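Local structure of sialidase B (Streptococcus pneumoniae serotype 4, 4XJW) at residues A[453-459]-A[502-508]; A[210-215]-A[290-294]. The protein catalyses the hydrolysis of alpha-(2->3), alpha-(2->6) and alpha-(2->8) linked terminal sialic acids from oligosaccharides, glycoproteins and glycolipids. The protein carries 1 engineered substitution. All coordinates share one frame; numbering follows the deposited sequence.

Both interactions lie in the beta-propeller characteristic of family 33 sialidases, their centres 10 Å apart and each about 17 Å from the centre of the chain. Interaction 2 comes first along the chain and is complete before interaction 1 begins. It sets strand 205-213, the edge of one four-stranded sheet, against strand 286-294 of a mixed sheet. Strand 451-459, the parallel neighbour of 286-294 in that sheet, then meets strand 504-510 of another four-stranded sheet in interaction 1. The two contacts join directly, since Gly457 N lies 2.8 Å from Ile292 O, a probable hydrogen bond. Three sheets are thereby linked, and OPX touches both contacts.

Interaction 1: residues A[453-459]-A[502-508]; sequences CPGQGLA and AEAQMVE. With OPX ((1s,3R,4S)-1-[(cyclohexylamino)methyl]-3,4-dihydroxycyclopentanesulfonic acid), chain B.
The amide of Gln505 faces segment 453-459 with its edges and with one face. At one edge, OE1 accepts Gln456 N at 2.8 Å, in the carbonyl plane, on a lone pair, with a nearly straight N-H...O angle of 174°. At the other edge, NE2 donates in plane to Ala504 O of its own strand and, tilted by 28° from the amide plane, to Gln456 O at 3.2 Å. The face is taken by Pro454 O, which stands 3.4 Å from Gln505 CD; the poor angle to NE2 fits this position, and Gln554 NE2 bonds to that carbonyl. The bend at chi2 (-71°) turns the Gln505 chain back to make this clamp, and Gly455 CA lies against OE1. Water 1 sits 2.8 Å from Gln456 O, to which it can donate, and accepts Met506 N at 2.9 Å.

At the start of the contact Ala504 N donates to Cys453 SG at 3.3 Å. Pro454 CD rests on Glu503 CG, their side chains crossing at about a right angle, while in the Glu503 carboxylate, a predicted active-site group, OE1 is hydrogen-bonded to Tyr615 OH and OE2 forms a salt bridge with Arg519. Farther along, Met506 CE packs on Leu458 CB at 3.9 Å. Water 2 links Ala459 O with Glu508 OE1, whose carboxylate is also held by Lys461 N and Gly512 N.

The Gln456 amide points to the ligand: OE1 accepts OPX OAC at 2.8 Å, and NE2, bonded to Leu211 O, donates a weak hydrogen bond to the same hydroxyl. The chemistry implies strands joined by a side-chain amide, a thiol, waters and apolar packing instead of regular sheet pairing; engaging both edges of the buried Gln505 amide should fix its rotation and hold the backbone from which the Gln456 side chain reaches the ligand.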
ATOM      1  N   CYS A 453     -14.047  -6.231  -0.714  1.00 10.74           N
ATOM      2  CA  CYS A 453     -13.027  -6.315  -1.749  1.00 10.45           C
ATOM      3  C   CYS A 453     -12.503  -4.922  -2.051  1.00 10.43           C
ATOM      4  O   CYS A 453     -13.269  -4.038  -2.452  1.00 12.36           O
ATOM      5  CB  CYS A 453     -13.596  -6.924  -3.030  1.00 11.35           C
ATOM      6  SG  CYS A 453     -14.246  -8.600  -2.800  1.00 11.82           S
ATOM      7  N   PRO A 454     -11.195  -4.702  -1.858  1.00  9.11           N
ATOM      8  CA  PRO A 454     -10.699  -3.337  -2.092  1.00  7.28           C
ATOM      9  C   PRO A 454     -10.688  -2.953  -3.558  1.00 10.21           C
ATOM     10  O   PRO A 454     -10.504  -3.798  -4.440  1.00 11.14           O
ATOM     11  CB  PRO A 454      -9.276  -3.372  -1.555  1.00 12.51           C
ATOM     12  CG  PRO A 454      -8.876  -4.824  -1.545  1.00 12.69           C
ATOM     13  CD  PRO A 454     -10.150  -5.620  -1.365  1.00  9.84           C
ATOM     14  N   GLY A 455     -10.897  -1.664  -3.813  1.00  9.50           N
ATOM     15  CA  GLY A 455     -10.811  -1.135  -5.154  1.00 11.03           C
ATOM     16  C   GLY A 455     -12.031  -0.318  -5.513  1.00  8.92           C
ATOM     17  O   GLY A 455     -12.308   0.711  -4.892  1.00 12.02           O
ATOM     18  N   GLN A 456     -12.745  -0.774  -6.532  1.00  8.93           N
ATOM     19  CA  GLN A 456     -13.935  -0.100  -7.040  1.00  8.37           C
ATOM     20  C   GLN A 456     -15.178  -0.896  -6.726  1.00  9.21           C
ATOM     21  O   GLN A 456     -15.182  -2.129  -6.779  1.00 10.69           O
ATOM     22  CB  GLN A 456     -13.839   0.089  -8.567  1.00 11.40           C
ATOM     23  CG  GLN A 456     -12.652   0.943  -9.035  1.00  9.79           C
ATOM     24  CD  GLN A 456     -12.604   1.167 -10.541  1.00 11.76           C
ATOM     25  OE1 GLN A 456     -13.347   0.543 -11.303  1.00 12.34           O
ATOM     26  NE2 GLN A 456     -11.720   2.064 -10.977  1.00 10.82           N
ATOM     27  N   GLY A 457     -16.247  -0.186  -6.391  1.00 10.75           N
ATOM     28  CA  GLY A 457     -17.582  -0.741  -6.508  1.00  9.69           C
ATOM     29  C   GLY A 457     -17.996  -0.530  -7.955  1.00 11.97           C
ATOM     30  O   GLY A 457     -17.243   0.076  -8.744  1.00 12.44           O
ATOM     31  N   LEU A 458     -19.177  -1.022  -8.311  1.00  8.69           N
ATOM     32  CA  LEU A 458     -19.645  -0.948  -9.695  1.00 10.85           C
ATOM     33  C   LEU A 458     -20.979  -0.239  -9.798  1.00  9.75           C
ATOM     34  O   LEU A 458     -21.952  -0.619  -9.149  1.00 11.39           O
ATOM     35  CB  LEU A 458     -19.781  -2.358 -10.275  1.00 12.02           C
ATOM     36  CG  LEU A 458     -20.299  -2.417 -11.716  1.00 11.84           C
ATOM     37  CD1 LEU A 458     -19.264  -1.932 -12.703  1.00 14.74           C
ATOM     38  CD2 LEU A 458     -20.689  -3.845 -12.044  1.00 14.21           C
ATOM     39  N   ALA A 459     -20.994   0.828 -10.590  1.00  8.91           N
ATOM     40  CA  ALA A 459     -22.218   1.530 -10.930  1.00 10.49           C
ATOM     41  C   ALA A 459     -22.642   1.065 -12.301  1.00  9.69           C
ATOM     42  O   ALA A 459     -21.890   1.149 -13.266  1.00 17.66           O
ATOM     43  CB  ALA A 459     -21.979   3.027 -10.938  1.00 10.78           C
ATOM     44  N   ALA A 502     -10.700 -14.122  -1.314  1.00 15.08           N
ATOM     45  CA  ALA A 502     -11.242 -14.044  -2.671  1.00 13.19           C
ATOM     46  C   ALA A 502     -11.572 -12.618  -3.074  1.00 11.18           C
ATOM     47  O   ALA A 502     -12.733 -12.281  -3.328  1.00 14.60           O
ATOM     48  CB  ALA A 502     -12.468 -14.919  -2.800  1.00 12.59           C
ATOM     49  N   GLU A 503     -10.536 -11.790  -3.132  1.00  9.84           N
ATOM     50  CA  GLU A 503     -10.684 -10.395  -3.517  1.00 10.21           C
ATOM     51  C   GLU A 503     -11.124 -10.306  -4.974  1.00 11.84           C
ATOM     52  O   GLU A 503     -10.448 -10.820  -5.865  1.00 10.72           O
ATOM     53  CB  GLU A 503      -9.364  -9.662  -3.297  1.00 10.24           C
ATOM     54  CG  GLU A 503      -9.048  -9.430  -1.821  1.00 10.13           C
ATOM     55  CD  GLU A 503      -7.565  -9.303  -1.530  1.00 12.72           C
ATOM     56  OE1 GLU A 503      -7.232  -8.822  -0.424  1.00 12.18           O
ATOM     57  OE2 GLU A 503      -6.737  -9.689  -2.388  1.00 12.13           O
ATOM     58  N   ALA A 504     -12.231  -9.605  -5.213  1.00  9.40           N
ATOM     59  CA  ALA A 504     -12.915  -9.639  -6.503  1.00 10.17           C
ATOM     60  C   ALA A 504     -13.136  -8.227  -7.007  1.00  9.28           C
ATOM     61  O   ALA A 504     -13.439  -7.335  -6.218  1.00 11.54           O
ATOM     62  CB  ALA A 504     -14.245 -10.332  -6.358  1.00 10.53           C
ATOM     63  N   GLN A 505     -13.029  -8.042  -8.321  1.00  9.62           N
ATOM     64  CA  GLN A 505     -13.323  -6.759  -8.940  1.00  7.89           C
ATOM     65  C   GLN A 505     -14.149  -7.011 -10.188  1.00 11.18           C
ATOM     66  O   GLN A 505     -13.993  -8.036 -10.854  1.00 11.07           O
ATOM     67  CB  GLN A 505     -12.023  -6.022  -9.258  1.00  8.14           C
ATOM     68  CG  GLN A 505     -11.327  -5.411  -8.027  1.00  9.53           C
ATOM     69  CD  GLN A 505     -12.074  -4.196  -7.453  1.00 10.50           C
ATOM     70  OE1 GLN A 505     -11.802  -3.049  -7.829  1.00  9.86           O
ATOM     71  NE2 GLN A 505     -12.995  -4.448  -6.528  1.00  9.08           N
ATOM     72  N   MET A 506     -15.028  -6.068 -10.509  1.00  8.36           N
ATOM     73  CA  MET A 506     -16.064  -6.267 -11.521  1.00 10.42           C
ATOM     74  C   MET A 506     -15.900  -5.307 -12.700  1.00 10.07           C
ATOM     75  O   MET A 506     -15.386  -4.206 -12.547  1.00 11.59           O
ATOM     76  CB  MET A 506     -17.446  -6.033 -10.902  1.00  8.69           C
ATOM     77  CG  MET A 506     -17.825  -6.978  -9.749  1.00  9.98           C
ATOM     78  SD  MET A 506     -19.231  -6.374  -8.805  1.00 13.35           S
ATOM     79  CE  MET A 506     -18.459  -5.103  -7.793  1.00 14.49           C
ATOM     80  N   VAL A 507     -16.358  -5.747 -13.868  1.00 10.52           N
ATOM     81  CA  VAL A 507     -16.483  -4.891 -15.039  1.00 10.25           C
ATOM     82  C   VAL A 507     -17.830  -5.185 -15.680  1.00 11.05           C
ATOM     83  O   VAL A 507     -18.310  -6.321 -15.627  1.00 11.49           O
ATOM     84  CB  VAL A 507     -15.353  -5.125 -16.075  1.00 13.04           C
ATOM     85  CG1 VAL A 507     -13.997  -4.888 -15.449  1.00 15.41           C
ATOM     86  CG2 VAL A 507     -15.427  -6.531 -16.662  1.00 13.44           C
ATOM     87  N   GLU A 508     -18.457  -4.162 -16.252  1.00  9.93           N
ATOM     88  CA  GLU A 508     -19.693  -4.361 -17.012  1.00 11.47           C
ATOM     89  C   GLU A 508     -19.315  -4.561 -18.482  1.00 14.39           C
ATOM     90  O   GLU A 508     -18.914  -3.614 -19.161  1.00 14.23           O
ATOM     91  CB  GLU A 508     -20.679  -3.184 -16.838  1.00 12.37           C
ATOM     92  CG  GLU A 508     -22.094  -3.546 -17.315  1.00 16.08           C
ATOM     93  CD  GLU A 508     -23.132  -2.480 -17.042  1.00 17.34           C
ATOM     94  OE1 GLU A 508     -22.750  -1.362 -16.637  1.00 18.11           O
ATOM     95  OE2 GLU A 508     -24.337  -2.769 -17.234  1.00 18.18           O
TER
HETATM   96  CAF OPX B 701     -13.624   7.879 -19.706  1.00 14.11           C
HETATM   97  CAG OPX B 701     -15.122   7.962 -19.752  1.00 17.63           C
HETATM   98  CAH OPX B 701     -13.150   7.828 -18.290  1.00 15.56           C
HETATM   99  CAI OPX B 701     -15.744   6.813 -19.015  1.00 15.51           C
HETATM  100  CAJ OPX B 701     -13.768   6.696 -17.521  1.00 12.73           C
HETATM  101  CAK OPX B 701     -15.744   5.616 -15.511  1.00 14.04           C
HETATM  102  CAL OPX B 701     -15.161   3.189 -14.948  1.00 12.40           C
HETATM  103  CAM OPX B 701     -15.892   4.632 -13.179  1.00  9.10           C
HETATM  104  CAO OPX B 701     -14.721   2.663 -13.630  1.00 10.15           C
HETATM  105  CAP OPX B 701     -14.661   3.843 -12.760  1.00  9.14           C
HETATM  106  CAQ OPX B 701     -15.274   6.754 -17.595  1.00 15.30           C
HETATM  107  CAR OPX B 701     -16.069   4.348 -14.663  1.00 10.63           C
HETATM  108  NAN OPX B 701     -15.881   5.564 -16.974  1.00 14.40           N
HETATM  109  OAA OPX B 701     -17.885   3.599 -16.448  1.00 19.20           O
HETATM  110  OAB OPX B 701     -18.024   2.601 -14.237  1.00 14.73           O
HETATM  111  OAC OPX B 701     -13.502   2.013 -13.719  1.00 12.87           O
HETATM  112  OAD OPX B 701     -13.550   4.610 -12.979  1.00 11.23           O
HETATM  113  OAE OPX B 701     -18.664   4.896 -14.539  1.00 14.53           O
HETATM  114  SAS OPX B 701     -17.756   3.836 -14.992  1.00 14.65           S
HETATM  115  O   HOH W   1     -15.245  -3.458  -9.276  1.00 10.96           O
HETATM  116  O   HOH W   2     -20.252   0.103 -15.271  1.00 23.70           O

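Interaction 2: residues A[210-215]-A[290-294]; sequences TLYTLS and SSIVE. With OPX ((1s,3R,4S)-1-[(cyclohexylamino)methyl]-3,4-dihydroxycyclopentanesulfonic acid), chain B.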
ATOM      1  N   THR A 210      -6.730   2.503  -4.163  1.00  7.62           N
ATOM      2  CA  THR A 210      -7.886   2.472  -5.058  1.00  7.26           C
ATOM      3  C   THR A 210      -7.832   3.700  -5.972  1.00  8.18           C
ATOM      4  O   THR A 210      -7.161   4.693  -5.659  1.00  8.79           O
ATOM      5  CB  THR A 210      -9.242   2.436  -4.314  1.00  7.97           C
ATOM      6  OG1 THR A 210      -9.602   3.759  -3.899  1.00 11.39           O
ATOM      7  CG2 THR A 210      -9.190   1.493  -3.090  1.00 12.12           C
ATOM      8  N   LEU A 211      -8.514   3.600  -7.114  1.00  7.67           N
ATOM      9  CA  LEU A 211      -8.706   4.727  -8.040  1.00  5.93           C
ATOM     10  C   LEU A 211     -10.094   4.619  -8.633  1.00  9.54           C
ATOM     11  O   LEU A 211     -10.586   3.531  -8.859  1.00 10.88           O
ATOM     12  CB  LEU A 211      -7.681   4.661  -9.181  1.00  8.68           C
ATOM     13  CG  LEU A 211      -6.213   4.979  -8.916  1.00  5.80           C
ATOM     14  CD1 LEU A 211      -5.361   4.644 -10.142  1.00  9.95           C
ATOM     15  CD2 LEU A 211      -6.042   6.434  -8.509  1.00 11.35           C
ATOM     16  N   TYR A 212     -10.720   5.755  -8.913  1.00  7.92           N
ATOM     17  CA  TYR A 212     -12.044   5.760  -9.510  1.00  7.13           C
ATOM     18  C   TYR A 212     -12.231   7.086 -10.228  1.00  6.89           C
ATOM     19  O   TYR A 212     -11.912   8.149  -9.682  1.00  9.77           O
ATOM     20  CB  TYR A 212     -13.109   5.628  -8.422  1.00  7.67           C
ATOM     21  CG  TYR A 212     -14.500   5.296  -8.924  1.00  9.64           C
ATOM     22  CD1 TYR A 212     -15.324   6.277  -9.471  1.00  8.90           C
ATOM     23  CD2 TYR A 212     -14.991   4.009  -8.838  1.00 11.18           C
ATOM     24  CE1 TYR A 212     -16.603   5.973  -9.917  1.00 10.22           C
ATOM     25  CE2 TYR A 212     -16.263   3.693  -9.275  1.00 11.34           C
ATOM     26  CZ  TYR A 212     -17.065   4.675  -9.809  1.00 10.02           C
ATOM     27  OH  TYR A 212     -18.327   4.337 -10.241  1.00 11.78           O
ATOM     28  N   THR A 213     -12.750   7.023 -11.448  1.00  6.01           N
ATOM     29  CA  THR A 213     -12.935   8.230 -12.254  1.00  6.82           C
ATOM     30  C   THR A 213     -14.381   8.686 -12.129  1.00  7.69           C
ATOM     31  O   THR A 213     -15.307   7.971 -12.518  1.00  7.86           O
ATOM     32  CB  THR A 213     -12.585   7.961 -13.715  1.00  8.65           C
ATOM     33  OG1 THR A 213     -11.230   7.503 -13.788  1.00 10.31           O
ATOM     34  CG2 THR A 213     -12.743   9.226 -14.559  1.00 10.79           C
ATOM     35  N   LEU A 214     -14.554   9.882 -11.570  1.00  7.81           N
ATOM     36  CA  LEU A 214     -15.879  10.460 -11.347  1.00  8.21           C
ATOM     37  C   LEU A 214     -16.429  11.088 -12.624  1.00 10.27           C
ATOM     38  O   LEU A 214     -15.683  11.370 -13.576  1.00  9.46           O
ATOM     39  CB  LEU A 214     -15.837  11.497 -10.211  1.00  9.83           C
ATOM     40  CG  LEU A 214     -15.267  10.963  -8.887  1.00  9.56           C
ATOM     41  CD1 LEU A 214     -15.222  12.102  -7.863  1.00 12.06           C
ATOM     42  CD2 LEU A 214     -16.115   9.815  -8.371  1.00 13.78           C
ATOM     43  N   SER A 215     -17.744  11.282 -12.643  1.00 10.56           N
ATOM     44  CA  SER A 215     -18.414  11.836 -13.825  1.00 10.33           C
ATOM     45  C   SER A 215     -17.932  13.246 -14.183  1.00  9.93           C
ATOM     46  O   SER A 215     -17.946  13.649 -15.360  1.00  9.51           O
ATOM     47  CB  SER A 215     -19.928  11.803 -13.641  1.00 11.62           C
ATOM     48  OG  SER A 215     -20.367  12.697 -12.636  1.00 15.22           O
ATOM     49  N   SER A 290     -10.550  -0.426   1.578  1.00  9.51           N
ATOM     50  CA  SER A 290     -11.602   0.474   1.136  1.00  8.50           C
ATOM     51  C   SER A 290     -11.997   0.259  -0.315  1.00  9.51           C
ATOM     52  O   SER A 290     -11.236  -0.318  -1.110  1.00  8.93           O
ATOM     53  CB  SER A 290     -11.207   1.938   1.366  1.00  9.29           C
ATOM     54  OG  SER A 290     -10.109   2.324   0.554  1.00  9.78           O
ATOM     55  N   SER A 291     -13.178   0.766  -0.659  1.00  9.57           N
ATOM     56  CA  SER A 291     -13.727   0.625  -2.007  1.00 10.32           C
ATOM     57  C   SER A 291     -14.618   1.829  -2.310  1.00  8.87           C
ATOM     58  O   SER A 291     -15.342   2.302  -1.422  1.00 10.68           O
ATOM     59  CB  SER A 291     -14.531  -0.674  -2.132  1.00 13.25           C
ATOM     60  OG  SER A 291     -14.724  -0.994  -3.494  1.00 15.92           O
ATOM     61  N   ILE A 292     -14.574   2.312  -3.556  1.00  9.14           N
ATOM     62  CA  ILE A 292     -15.280   3.536  -3.957  1.00 10.20           C
ATOM     63  C   ILE A 292     -16.239   3.304  -5.127  1.00 10.42           C
ATOM     64  O   ILE A 292     -15.937   2.532  -6.036  1.00  9.60           O
ATOM     65  CB  ILE A 292     -14.279   4.629  -4.377  1.00  9.91           C
ATOM     66  CG1 ILE A 292     -13.492   5.130  -3.173  1.00 14.28           C
ATOM     67  CG2 ILE A 292     -15.000   5.820  -5.011  1.00 14.06           C
ATOM     68  CD1 ILE A 292     -12.307   6.005  -3.581  1.00 14.82           C
ATOM     69  N   VAL A 293     -17.387   3.982  -5.108  1.00 10.21           N
ATOM     70  CA  VAL A 293     -18.259   4.029  -6.272  1.00  9.12           C
ATOM     71  C   VAL A 293     -18.924   5.396  -6.319  1.00  9.69           C
ATOM     72  O   VAL A 293     -19.010   6.090  -5.300  1.00 12.31           O
ATOM     73  CB  VAL A 293     -19.320   2.904  -6.198  1.00 10.72           C
ATOM     74  CG1 VAL A 293     -20.430   3.306  -5.245  1.00 10.37           C
ATOM     75  CG2 VAL A 293     -19.895   2.626  -7.578  1.00 12.72           C
ATOM     76  N   GLU A 294     -19.352   5.812  -7.505  1.00  8.71           N
ATOM     77  CA  GLU A 294     -20.141   7.041  -7.610  1.00 12.15           C
ATOM     78  C   GLU A 294     -21.578   6.688  -7.934  1.00 11.37           C
ATOM     79  O   GLU A 294     -21.832   5.824  -8.777  1.00 12.01           O
ATOM     80  CB  GLU A 294     -19.566   7.998  -8.652  1.00 12.29           C
ATOM     81  CG  GLU A 294     -20.319   9.339  -8.719  1.00 16.99           C
ATOM     82  CD  GLU A 294     -19.581  10.381  -9.540  1.00 15.93           C
ATOM     83  OE1 GLU A 294     -19.254  10.083 -10.704  1.00 16.51           O
ATOM     84  OE2 GLU A 294     -19.318  11.486  -9.013  1.00 17.49           O
TER
HETATM   85  CAF OPX B 701     -13.624   7.879 -19.706  1.00 14.11           C
HETATM   86  CAG OPX B 701     -15.122   7.962 -19.752  1.00 17.63           C
HETATM   87  CAH OPX B 701     -13.150   7.828 -18.290  1.00 15.56           C
HETATM   88  CAI OPX B 701     -15.744   6.813 -19.015  1.00 15.51           C
HETATM   89  CAJ OPX B 701     -13.768   6.696 -17.521  1.00 12.73           C
HETATM   90  CAK OPX B 701     -15.744   5.616 -15.511  1.00 14.04           C
HETATM   91  CAL OPX B 701     -15.161   3.189 -14.948  1.00 12.40           C
HETATM   92  CAM OPX B 701     -15.892   4.632 -13.179  1.00  9.10           C
HETATM   93  CAO OPX B 701     -14.721   2.663 -13.630  1.00 10.15           C
HETATM   94  CAP OPX B 701     -14.661   3.843 -12.760  1.00  9.14           C
HETATM   95  CAQ OPX B 701     -15.274   6.754 -17.595  1.00 15.30           C
HETATM   96  CAR OPX B 701     -16.069   4.348 -14.663  1.00 10.63           C
HETATM   97  NAN OPX B 701     -15.881   5.564 -16.974  1.00 14.40           N
HETATM   98  OAA OPX B 701     -17.885   3.599 -16.448  1.00 19.20           O
HETATM   99  OAB OPX B 701     -18.024   2.601 -14.237  1.00 14.73           O
HETATM  100  OAC OPX B 701     -13.502   2.013 -13.719  1.00 12.87           O
HETATM  101  OAD OPX B 701     -13.550   4.610 -12.979  1.00 11.23           O
HETATM  102  OAE OPX B 701     -18.664   4.896 -14.539  1.00 14.53           O
HETATM  103  SAS OPX B 701     -17.756   3.836 -14.992  1.00 14.65           S
HETATM  104  O   HOH W   3     -18.806  13.707 -10.452  1.00 16.58           O
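Tyr212 and Glu294 are brought together by similar first torsions: in Tyr212 (chi1 -166°) and in Glu294 (chi1 -176°) CG stands opposite the backbone N, sending the phenol across strand 286-294 and the extended carboxylate back to the chain at Ser215. Glu294 OE1 accepts Ser215 N at 2.7 Å through its syn lone pair, on the side of the other oxygen. Water 3 donates to OE2 of the same carboxylate and is also bonded to Ser215 OG, so both carboxylate oxygens are engaged. Leu214 CD2 packs on the carboxylate carbon, the two side chains meeting at about a right angle.

The Tyr212 ring is sandwiched. Over one face lies the backbone carbon Val293 C; over the opposite face lies the OPX cyclopentane, with CAP 3.7 Å above the plane and over the ring centre. Tyr212 OH touches Val293 CG2 at 3.5 Å and accepts a weak but straight hydrogen bond from Glu294 N (3.3 Å, 170°). Ile292 CG2 closes on Tyr212 CB at 3.9 Å. Thr210 CG2 meets Ser290 O at 3.4 Å, while Thr210 OG1 and Ser290 OG both bond to Ser222 OG.

Thr213, whose side chain starts away from strand 286-294, donates its backbone N to OPX OAD at 3.0 Å, and its hydroxyl bonds to Thr619 and Glu620 O. The segments run almost parallel and touch largely through side chains, an arrangement consistent with neighbouring sheets of the sialidase beta-propeller; here Tyr212 and Thr213 form part of the pocket for OPX (Optactin), probably an allosteric site.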